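Local coordinates for coat protein (Papaya mosaic virus, PDB 4DOX), which forms the capsid of a flexible filamentous plant virus, its copies probably assembling helically around the genomic RNA, at residues N65-D69 with R118-P124. Sequence-based numbering, arbitrary orientation.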
loop_
_atom_site.group_PDB
_atom_site.type_symbol
_atom_site.label_atom_id
_atom_site.label_comp_id
_atom_site.label_asym_id
_atom_site.label_seq_id
_atom_site.Cartn_x
_atom_site.Cartn_y
_atom_site.Cartn_z
ATOM N N ASN A 65 -1.183 7.005 5.475
ATOM C CA ASN A 65 -0.416 7.848 6.352
ATOM C C ASN A 65 -0.380 7.271 7.750
ATOM O O ASN A 65 0.654 7.245 8.391
ATOM C CB ASN A 65 -1.052 9.232 6.428
ATOM C CG ASN A 65 -0.115 10.290 7.064
ATOM O OD1 ASN A 65 1.029 10.513 6.611
ATOM N ND2 ASN A 65 -0.614 10.955 8.093
ATOM N N PHE A 66 -1.525 6.807 8.240
ATOM C CA PHE A 66 -1.607 6.360 9.622
ATOM C C PHE A 66 -0.648 5.189 9.775
ATOM O O PHE A 66 0.070 5.107 10.773
ATOM C CB PHE A 66 -3.029 5.927 10.006
ATOM C CG PHE A 66 -3.083 5.257 11.348
ATOM C CD1 PHE A 66 -3.309 6.000 12.503
ATOM C CD2 PHE A 66 -2.828 3.887 11.470
ATOM C CE1 PHE A 66 -3.308 5.369 13.758
ATOM C CE2 PHE A 66 -2.837 3.259 12.702
ATOM C CZ PHE A 66 -3.052 3.994 13.850
ATOM N N CYS A 67 -0.629 4.306 8.764
ATOM C CA CYS A 67 0.225 3.098 8.771
ATOM C C CYS A 67 1.699 3.403 8.602
ATOM O O CYS A 67 2.555 2.684 9.166
ATOM C CB CYS A 67 -0.244 2.092 7.737
ATOM S SG CYS A 67 -1.831 1.390 8.270
ATOM N N TYR A 68 1.988 4.489 7.871
ATOM C CA TYR A 68 3.343 5.031 7.769
ATOM C C TYR A 68 3.967 5.282 9.149
ATOM O O TYR A 68 5.173 5.015 9.324
ATOM C CB TYR A 68 3.349 6.303 6.923
ATOM C CG TYR A 68 4.712 6.904 6.652
ATOM C CD1 TYR A 68 5.416 6.569 5.489
ATOM C CD2 TYR A 68 5.271 7.835 7.532
ATOM C CE1 TYR A 68 6.664 7.141 5.200
ATOM C CE2 TYR A 68 6.506 8.416 7.279
ATOM C CZ TYR A 68 7.227 8.083 6.109
ATOM O OH TYR A 68 8.500 8.658 5.847
ATOM N N ASP A 69 3.163 5.755 10.124
ATOM C CA ASP A 69 3.664 5.987 11.516
ATOM C C ASP A 69 3.524 4.729 12.389
ATOM O O ASP A 69 4.450 4.332 13.102
ATOM C CB ASP A 69 3.030 7.237 12.178
ATOM C CG ASP A 69 3.343 8.548 11.402
ATOM O OD1 ASP A 69 4.553 8.841 11.198
ATOM O OD2 ASP A 69 2.386 9.283 10.961
ATOM N N ARG A 118 5.994 12.277 2.602
ATOM C CA ARG A 118 6.635 12.357 3.898
ATOM C C ARG A 118 8.164 12.399 3.840
ATOM O O ARG A 118 8.779 13.002 4.730
ATOM C CB ARG A 118 6.181 11.195 4.770
ATOM C CG ARG A 118 4.657 11.046 4.904
ATOM C CD ARG A 118 4.126 11.799 6.066
ATOM N NE ARG A 118 4.897 11.535 7.289
ATOM C CZ ARG A 118 4.413 10.951 8.387
ATOM N NH1 ARG A 118 3.136 10.550 8.446
ATOM N NH2 ARG A 118 5.218 10.768 9.440
ATOM N N THR A 119 8.777 11.778 2.831
ATOM C CA THR A 119 10.236 11.711 2.733
ATOM C C THR A 119 10.926 13.103 2.687
ATOM O O THR A 119 10.476 14.004 1.964
ATOM C CB THR A 119 10.638 10.882 1.538
ATOM O OG1 THR A 119 10.037 9.599 1.676
ATOM C CG2 THR A 119 12.148 10.737 1.419
ATOM N N ASP A 120 11.996 13.250 3.488
ATOM C CA ASP A 120 12.698 14.531 3.769
ATOM C C ASP A 120 11.790 15.670 4.301
ATOM O O ASP A 120 12.211 16.832 4.321
ATOM C CB ASP A 120 13.553 15.013 2.566
ATOM C CG ASP A 120 14.524 13.947 2.052
ATOM O OD1 ASP A 120 14.981 13.088 2.833
ATOM O OD2 ASP A 120 14.842 13.981 0.845
ATOM N N LYS A 121 10.575 15.320 4.748
ATOM C CA LYS A 121 9.641 16.266 5.392
ATOM C C LYS A 121 9.202 15.893 6.812
ATOM O O LYS A 121 9.417 16.689 7.719
ATOM C CB LYS A 121 8.417 16.518 4.525
ATOM C CG LYS A 121 8.718 17.314 3.283
ATOM C CD LYS A 121 7.585 17.135 2.276
ATOM C CE LYS A 121 8.108 17.367 0.858
ATOM N NZ LYS A 121 7.865 18.751 0.338
ATOM N N MET A 122 8.563 14.728 7.004
ATOM C CA MET A 122 8.250 14.215 8.364
ATOM C C MET A 122 8.460 12.698 8.448
ATOM O O MET A 122 7.616 11.899 7.993
ATOM C CB MET A 122 6.812 14.530 8.847
ATOM C CG MET A 122 6.179 15.908 8.544
ATOM S SD MET A 122 4.333 15.816 8.158
ATOM C CE MET A 122 3.875 17.567 7.923
ATOM N N ALA A 123 9.570 12.300 9.064
ATOM C CA ALA A 123 9.942 10.884 9.197
ATOM C C ALA A 123 8.896 10.016 9.952
ATOM O O ALA A 123 8.076 10.531 10.689
ATOM C CB ALA A 123 11.276 10.795 9.864
ATOM N N PRO A 124 8.923 8.684 9.763
ATOM C CA PRO A 124 8.082 7.891 10.645
ATOM C C PRO A 124 8.178 8.323 12.134
ATOM O O PRO A 124 9.270 8.402 12.717
ATOM C CB PRO A 124 8.623 6.467 10.420
ATOM C CG PRO A 124 8.969 6.439 9.054
ATOM C CD PRO A 124 9.530 7.833 8.729
HETATM O O HOH W 1 9.792 7.840 3.909
#
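A buried arginine is rarely left with an unanswered charge, and Arg118, at the C-terminal end of helix 111-118, illustrates how one guanidinium can be satisfied all round its edge. Its ionic partner is Asp69, which it grips in a two-pronged salt bridge: NH2 of Arg118 lies 2.7 Å from OD1 of Asp69, and NH1 of Arg118 lies 2.9 Å from OD2 of Asp69. One helical turn back, Asn65 adds a neutral acceptor, its OD1 taking a hydrogen bond of 2.8 Å from Arg118 NH1. The remaining N-H bonds, of NE and NH2, turn back on the arginine's own loop, where the carbonyl O of Met122 accepts from Arg118 NE at 2.8 Å and from Arg118 NH2 at 3.0 Å.

In this all-helical coat protein, the same side chain thus ties the end of helix 56-70 to the loop that leaves helix 111-118. That loop turns tightly, with the Arg118 O receiving backbone bonds from Lys121 N and Met122 N, and Asp69 OD1 also accepts a hydrogen bond from Ala125 N, further along the same loop.

Contacts of the aromatic ring centre on Tyr68. Its CD2 sits over one face of the guanidinium, 3.3 Å from Arg118 CZ, while Arg118 CG lies over the face of the ring in a CH-pi contact, 4.1 Å from its centroid. Pro124 makes an apolar contact with the ring, Tyr68 CE2 to Pro124 CD being 3.4 Å, and Phe141 also meets it.

Water completes the link: one molecule sits 2.5 Å from Tyr68 OH and donates to Thr119 OG1 at 2.9 Å, a hydroxyl also hydrogen-bonded to the carbonyl of Trp115.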